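Long-range contact in DNA translocase coupling protein (Clostridium perfringens, PDB 6O1W), which probably couples ATP binding and hydrolysis to DNA translocation during conjugative transfer of plasmid pCW3, as a membrane-bound FtsK/SpoIIIE-family ATPase: residues I42-W56 and I74-M88. Sequence-based numbering, arbitrary orientation.
With BGC (beta-D-glucopyranose), chain D.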
loop_
_atom_site.group_PDB
_atom_site.type_symbol
_atom_site.label_atom_id
_atom_site.label_comp_id
_atom_site.label_asym_id
_atom_site.label_seq_id
_atom_site.Cartn_x
_atom_site.Cartn_y
_atom_site.Cartn_z
ATOM N N ILE A 42 -16.133 -1.044 -5.921
ATOM C CA ILE A 42 -17.058 -0.452 -4.951
ATOM C C ILE A 42 -18.025 0.373 -5.801
ATOM O O ILE A 42 -17.568 1.171 -6.630
ATOM C CB ILE A 42 -16.345 0.438 -3.888
ATOM C CG1 ILE A 42 -15.336 -0.373 -3.053
ATOM C CG2 ILE A 42 -17.381 1.138 -2.973
ATOM C CD1 ILE A 42 -14.254 0.539 -2.305
ATOM N N ASP A 43 -19.340 0.170 -5.581
ATOM C CA ASP A 43 -20.450 0.818 -6.275
ATOM C C ASP A 43 -21.130 1.872 -5.419
ATOM O O ASP A 43 -21.177 1.743 -4.209
ATOM C CB ASP A 43 -21.512 -0.236 -6.689
ATOM C CG ASP A 43 -20.964 -1.418 -7.484
ATOM O OD1 ASP A 43 -20.458 -1.201 -8.601
ATOM O OD2 ASP A 43 -21.043 -2.557 -6.987
ATOM N N GLU A 44 -21.697 2.885 -6.057
ATOM C CA GLU A 44 -22.479 3.936 -5.428
ATOM C C GLU A 44 -23.876 3.819 -6.050
ATOM O O GLU A 44 -24.045 4.035 -7.263
ATOM C CB GLU A 44 -21.851 5.318 -5.676
ATOM C CG GLU A 44 -22.531 6.445 -4.920
ATOM C CD GLU A 44 -22.258 7.825 -5.495
ATOM O OE1 GLU A 44 -22.806 8.140 -6.578
ATOM O OE2 GLU A 44 -21.501 8.595 -4.861
ATOM N N ILE A 45 -24.846 3.351 -5.240
ATOM C CA ILE A 45 -26.213 3.158 -5.694
ATOM C C ILE A 45 -27.081 4.205 -5.040
ATOM O O ILE A 45 -27.135 4.288 -3.811
ATOM C CB ILE A 45 -26.755 1.725 -5.482
ATOM C CG1 ILE A 45 -25.668 0.641 -5.717
ATOM C CG2 ILE A 45 -27.968 1.489 -6.380
ATOM C CD1 ILE A 45 -26.038 -0.757 -5.068
ATOM N N THR A 46 -27.743 5.024 -5.867
ATOM C CA THR A 46 -28.579 6.104 -5.376
ATOM C C THR A 46 -30.021 5.768 -5.631
ATOM O O THR A 46 -30.401 5.484 -6.766
ATOM C CB THR A 46 -28.146 7.434 -6.025
ATOM O OG1 THR A 46 -26.747 7.585 -5.837
ATOM C CG2 THR A 46 -28.876 8.629 -5.455
ATOM N N PHE A 47 -30.837 5.838 -4.567
ATOM C CA PHE A 47 -32.270 5.570 -4.621
ATOM C C PHE A 47 -33.074 6.751 -4.144
ATOM O O PHE A 47 -32.691 7.442 -3.193
ATOM C CB PHE A 47 -32.639 4.338 -3.765
ATOM C CG PHE A 47 -32.196 3.002 -4.320
ATOM C CD1 PHE A 47 -32.868 2.415 -5.396
ATOM C CD2 PHE A 47 -31.161 2.298 -3.729
ATOM C CE1 PHE A 47 -32.486 1.166 -5.882
ATOM C CE2 PHE A 47 -30.783 1.042 -4.210
ATOM C CZ PHE A 47 -31.432 0.495 -5.295
ATOM N N GLU A 48 -34.236 6.929 -4.765
ATOM C CA GLU A 48 -35.198 7.916 -4.355
ATOM C C GLU A 48 -36.442 7.209 -3.838
ATOM O O GLU A 48 -37.008 6.352 -4.534
ATOM C CB GLU A 48 -35.551 8.873 -5.482
ATOM C CG GLU A 48 -36.302 10.082 -4.951
ATOM C CD GLU A 48 -36.926 10.982 -5.995
ATOM O OE1 GLU A 48 -36.702 10.750 -7.205
ATOM O OE2 GLU A 48 -37.647 11.925 -5.596
ATOM N N SER A 49 -36.880 7.582 -2.621
ATOM C CA SER A 49 -38.081 7.014 -1.971
ATOM C C SER A 49 -38.512 7.847 -0.755
ATOM O O SER A 49 -37.765 8.699 -0.294
ATOM C CB SER A 49 -37.815 5.573 -1.509
ATOM O OG SER A 49 -36.945 5.580 -0.396
HETATM N N MSE A 50 -39.663 7.531 -0.200
HETATM C CA MSE A 50 -40.172 8.176 0.997
HETATM C C MSE A 50 -39.862 7.340 2.248
HETATM O O MSE A 50 -40.379 7.659 3.320
HETATM C CB MSE A 50 -41.686 8.405 0.864
HETATM C CG MSE A 50 -42.044 9.561 -0.053
HETATM SE SE MSE A 50 -43.959 9.891 0.048
HETATM C CE MSE A 50 -44.071 10.666 1.890
ATOM N N ILE A 51 -39.016 6.289 2.131
ATOM C CA ILE A 51 -38.678 5.425 3.270
ATOM C C ILE A 51 -37.550 6.074 4.080
ATOM O O ILE A 51 -36.490 6.371 3.517
ATOM C CB ILE A 51 -38.367 3.963 2.839
ATOM C CG1 ILE A 51 -39.529 3.368 2.012
ATOM C CG2 ILE A 51 -38.051 3.089 4.054
ATOM C CD1 ILE A 51 -39.164 2.210 1.146
ATOM N N PRO A 52 -37.756 6.295 5.403
ATOM C CA PRO A 52 -36.698 6.936 6.208
ATOM C C PRO A 52 -35.387 6.131 6.259
ATOM O O PRO A 52 -35.400 4.894 6.158
ATOM C CB PRO A 52 -37.347 7.122 7.597
ATOM C CG PRO A 52 -38.569 6.260 7.611
ATOM C CD PRO A 52 -38.973 6.004 6.203
ATOM N N ILE A 53 -34.258 6.839 6.361
ATOM C CA ILE A 53 -32.910 6.268 6.407
ATOM C C ILE A 53 -32.757 5.171 7.496
ATOM O O ILE A 53 -32.089 4.173 7.254
ATOM C CB ILE A 53 -31.829 7.389 6.534
ATOM C CG1 ILE A 53 -30.403 6.865 6.315
ATOM C CG2 ILE A 53 -31.928 8.136 7.877
ATOM C CD1 ILE A 53 -30.004 6.622 4.967
ATOM N N GLU A 54 -33.395 5.366 8.671
ATOM C CA GLU A 54 -33.361 4.429 9.794
ATOM C C GLU A 54 -34.067 3.118 9.434
ATOM O O GLU A 54 -33.608 2.057 9.860
ATOM C CB GLU A 54 -33.860 5.051 11.119
ATOM C CG GLU A 54 -34.918 6.139 10.980
ATOM C CD GLU A 54 -34.415 7.528 10.627
ATOM O OE1 GLU A 54 -33.593 8.088 11.388
ATOM O OE2 GLU A 54 -34.850 8.058 9.580
ATOM N N THR A 55 -35.105 3.182 8.581
ATOM C CA THR A 55 -35.757 1.977 8.070
ATOM C C THR A 55 -34.821 1.239 7.056
ATOM O O THR A 55 -34.631 0.033 7.196
ATOM C CB THR A 55 -37.150 2.274 7.553
ATOM O OG1 THR A 55 -37.903 2.791 8.649
ATOM C CG2 THR A 55 -37.852 1.012 7.009
ATOM N N TRP A 56 -34.155 1.978 6.124
ATOM C CA TRP A 56 -33.174 1.384 5.205
ATOM C C TRP A 56 -32.089 0.684 6.034
ATOM O O TRP A 56 -31.650 -0.411 5.669
ATOM C CB TRP A 56 -32.482 2.460 4.321
ATOM C CG TRP A 56 -33.303 2.957 3.162
ATOM C CD1 TRP A 56 -34.246 3.941 3.185
ATOM C CD2 TRP A 56 -33.215 2.516 1.796
ATOM N NE1 TRP A 56 -34.734 4.164 1.913
ATOM C CE2 TRP A 56 -34.140 3.287 1.046
ATOM C CE3 TRP A 56 -32.493 1.496 1.142
ATOM C CZ2 TRP A 56 -34.323 3.107 -0.331
ATOM C CZ3 TRP A 56 -32.693 1.300 -0.216
ATOM C CH2 TRP A 56 -33.601 2.099 -0.940
ATOM N N ILE A 74 -24.769 3.241 4.239
ATOM C CA ILE A 74 -25.976 3.866 3.702
ATOM C C ILE A 74 -25.981 5.275 4.267
ATOM O O ILE A 74 -25.817 5.443 5.473
ATOM C CB ILE A 74 -27.312 3.108 3.943
ATOM C CG1 ILE A 74 -27.207 1.635 3.491
ATOM C CG2 ILE A 74 -28.460 3.808 3.207
ATOM C CD1 ILE A 74 -28.606 0.835 3.255
ATOM N N GLU A 75 -26.087 6.282 3.405
ATOM C CA GLU A 75 -26.155 7.687 3.835
ATOM C C GLU A 75 -27.308 8.433 3.177
ATOM O O GLU A 75 -27.696 8.109 2.052
ATOM C CB GLU A 75 -24.810 8.422 3.620
ATOM C CG GLU A 75 -24.437 8.709 2.172
ATOM C CD GLU A 75 -23.115 9.422 1.946
ATOM O OE1 GLU A 75 -22.119 8.738 1.607
ATOM O OE2 GLU A 75 -23.078 10.666 2.086
ATOM N N GLN A 76 -27.837 9.449 3.866
ATOM C CA GLN A 76 -28.868 10.319 3.325
ATOM C C GLN A 76 -28.169 11.255 2.325
ATOM O O GLN A 76 -27.056 11.709 2.592
ATOM C CB GLN A 76 -29.530 11.135 4.452
ATOM C CG GLN A 76 -30.884 11.745 4.063
ATOM C CD GLN A 76 -32.030 10.788 4.282
ATOM O OE1 GLN A 76 -32.505 10.113 3.360
ATOM N NE2 GLN A 76 -32.512 10.715 5.506
ATOM N N GLY A 77 -28.791 11.477 1.173
ATOM C CA GLY A 77 -28.270 12.362 0.136
ATOM C C GLY A 77 -28.703 13.799 0.366
ATOM O O GLY A 77 -28.886 14.208 1.523
ATOM N N ALA A 78 -28.900 14.575 -0.738
ATOM C CA ALA A 78 -29.323 15.987 -0.684
ATOM C C ALA A 78 -30.569 16.186 0.174
ATOM O O ALA A 78 -30.559 17.034 1.069
ATOM C CB ALA A 78 -29.573 16.524 -2.084
ATOM N N SER A 79 -31.621 15.374 -0.068
ATOM C CA SER A 79 -32.881 15.447 0.675
ATOM C C SER A 79 -33.131 14.195 1.507
ATOM O O SER A 79 -32.353 13.239 1.448
ATOM C CB SER A 79 -34.049 15.659 -0.286
ATOM O OG SER A 79 -34.483 14.442 -0.870
ATOM N N LYS A 80 -34.254 14.187 2.241
ATOM C CA LYS A 80 -34.657 13.034 3.025
ATOM C C LYS A 80 -35.327 11.974 2.111
ATOM O O LYS A 80 -35.681 10.892 2.581
ATOM C CB LYS A 80 -35.524 13.456 4.231
ATOM C CG LYS A 80 -34.716 13.710 5.520
ATOM C CD LYS A 80 -33.812 14.972 5.458
ATOM C CE LYS A 80 -32.574 14.858 6.316
ATOM N NZ LYS A 80 -31.509 15.793 5.871
ATOM N N ARG A 81 -35.441 12.277 0.793
ATOM C CA ARG A 81 -35.963 11.370 -0.234
ATOM C C ARG A 81 -34.832 10.575 -0.922
ATOM O O ARG A 81 -35.121 9.663 -1.689
ATOM C CB ARG A 81 -36.726 12.146 -1.310
ATOM C CG ARG A 81 -38.134 12.553 -0.923
ATOM C CD ARG A 81 -38.840 13.159 -2.125
ATOM N NE ARG A 81 -39.457 12.130 -2.963
ATOM C CZ ARG A 81 -40.731 11.763 -2.875
ATOM N NH1 ARG A 81 -41.544 12.360 -2.009
ATOM N NH2 ARG A 81 -41.207 10.809 -3.662
ATOM N N ILE A 82 -33.570 10.938 -0.677
ATOM C CA ILE A 82 -32.412 10.328 -1.334
ATOM C C ILE A 82 -31.544 9.522 -0.381
ATOM O O ILE A 82 -31.095 10.046 0.641
ATOM C CB ILE A 82 -31.569 11.407 -2.113
ATOM C CG1 ILE A 82 -32.415 12.194 -3.180
ATOM C CG2 ILE A 82 -30.275 10.841 -2.731
ATOM C CD1 ILE A 82 -32.867 11.434 -4.468
ATOM N N VAL A 83 -31.273 8.259 -0.750
ATOM C CA VAL A 83 -30.329 7.410 -0.021
ATOM C C VAL A 83 -29.226 6.997 -0.967
ATOM O O VAL A 83 -29.463 6.809 -2.164
ATOM C CB VAL A 83 -30.907 6.213 0.791
ATOM C CG1 VAL A 83 -31.949 6.683 1.799
ATOM C CG2 VAL A 83 -31.458 5.125 -0.118
ATOM N N ILE A 84 -28.024 6.917 -0.446
ATOM C CA ILE A 84 -26.819 6.576 -1.190
ATOM C C ILE A 84 -26.212 5.388 -0.482
ATOM O O ILE A 84 -25.906 5.481 0.712
ATOM C CB ILE A 84 -25.825 7.775 -1.228
ATOM C CG1 ILE A 84 -26.466 9.024 -1.900
ATOM C CG2 ILE A 84 -24.487 7.355 -1.885
ATOM C CD1 ILE A 84 -25.694 10.344 -1.796
ATOM N N ILE A 85 -26.054 4.278 -1.209
ATOM C CA ILE A 85 -25.499 3.044 -0.667
ATOM C C ILE A 85 -24.127 2.842 -1.294
ATOM O O ILE A 85 -23.996 2.950 -2.523
ATOM C CB ILE A 85 -26.433 1.842 -0.985
ATOM C CG1 ILE A 85 -27.882 2.082 -0.490
ATOM C CG2 ILE A 85 -25.859 0.498 -0.443
ATOM C CD1 ILE A 85 -28.900 1.083 -1.018
ATOM N N LYS A 86 -23.107 2.565 -0.449
ATOM C CA LYS A 86 -21.780 2.195 -0.896
ATOM C C LYS A 86 -21.738 0.690 -0.708
ATOM O O LYS A 86 -22.049 0.192 0.376
ATOM C CB LYS A 86 -20.682 2.930 -0.085
ATOM C CG LYS A 86 -20.653 4.475 -0.249
ATOM C CD LYS A 86 -20.655 5.021 -1.714
ATOM C CE LYS A 86 -19.552 4.497 -2.620
ATOM N NZ LYS A 86 -18.208 4.734 -2.060
ATOM N N SER A 87 -21.510 -0.050 -1.785
ATOM C CA SER A 87 -21.537 -1.520 -1.700
ATOM C C SER A 87 -20.558 -2.202 -2.626
ATOM O O SER A 87 -19.998 -1.556 -3.498
ATOM C CB SER A 87 -22.943 -2.052 -1.992
ATOM O OG SER A 87 -23.382 -1.671 -3.286
HETATM N N MSE A 88 -20.420 -3.521 -2.475
HETATM C CA MSE A 88 -19.609 -4.391 -3.320
HETATM C C MSE A 88 -20.464 -5.593 -3.657
HETATM O O MSE A 88 -21.105 -6.144 -2.762
HETATM C CB MSE A 88 -18.337 -4.853 -2.579
HETATM C CG MSE A 88 -17.272 -3.770 -2.497
HETATM SE SE MSE A 88 -15.696 -4.332 -1.486
HETATM C CE MSE A 88 -15.073 -5.792 -2.649
HETATM C C2 BGC D . -16.771 7.833 -4.557
HETATM C C3 BGC D . -15.803 7.619 -5.719
HETATM C C4 BGC D . -16.089 6.300 -6.430
HETATM C C5 BGC D . -17.568 6.206 -6.803
HETATM C C6 BGC D . -17.960 4.863 -7.374
HETATM C C1 BGC D . -18.215 7.664 -5.017
HETATM O O1 BGC D . -19.041 7.739 -3.906
HETATM O O2 BGC D . -16.626 9.134 -4.000
HETATM O O3 BGC D . -14.464 7.611 -5.230
HETATM O O4 BGC D . -15.272 6.153 -7.590
HETATM O O5 BGC D . -18.374 6.390 -5.630
HETATM O O6 BGC D . -17.878 3.835 -6.392
HETATM O O HOH W 1 -38.585 9.827 3.973
HETATM O O HOH W 2 -34.787 8.330 2.751
#
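Val83 is the knob on which Trp56 sits: its CG2 presses up under the indole, 3.5 Å from the centroid of the six-membered ring and 14° off the normal, a CH-pi contact over the face. The other branch, Val83 CG1, lies against Ile53 CD1 at 3.7 Å. That same Ile53 CD1 reaches Ile74 CG2, because Ile53 CG1 stands anti to its own backbone N (chi1 -169°) and sends the chain down from helix 53-58 onto the sheet. Further along, Ile85 CD1 touches two aromatics, at the edge of the Phe47 ring (3.7 Å from Phe47 CE2) and obliquely against Trp56. Phe16 and Tyr12 meet Phe47 edge-to-face, and Phe21 does the same to Trp56.

Beneath this packing, strands 43-48 and 82-88 run antiparallel, the central pair of a four-stranded sheet separate from the ten-stranded mixed sheet that carries the predicted ATP site. Asp43 with Ser87, Ile45 with Ile85 and Phe47 with Val83 are the hydrogen-bonded pairs, and Ser49 N to Arg81 O continues the pattern past the strand end.

The other face, with Glu44, Thr46, Glu48, Ile82, Ile84 and Lys86, is more polar. Glu48 lies across Ile82 CD1 and offers OE2 to Arg81 NE at 3.2 Å, a salt bridge bent to 146°; Glu48 OE1 pairs with Lys32. Met50 CG covers one face of the Arg81 guanidinium. At the far end glucose donates O1 to Glu44 OE2 (2.8 Å) and O6 to Ile42 O.

The chemistry is thus divided: around Val83 and Ile85 one face is packed with aliphatic and aromatic groups, and farther along it buried Ser87 OG finds no polar partner, while on the more accessible face Glu48 is shared between Arg81 and Lys32, and Glu44 accepts from the sugar.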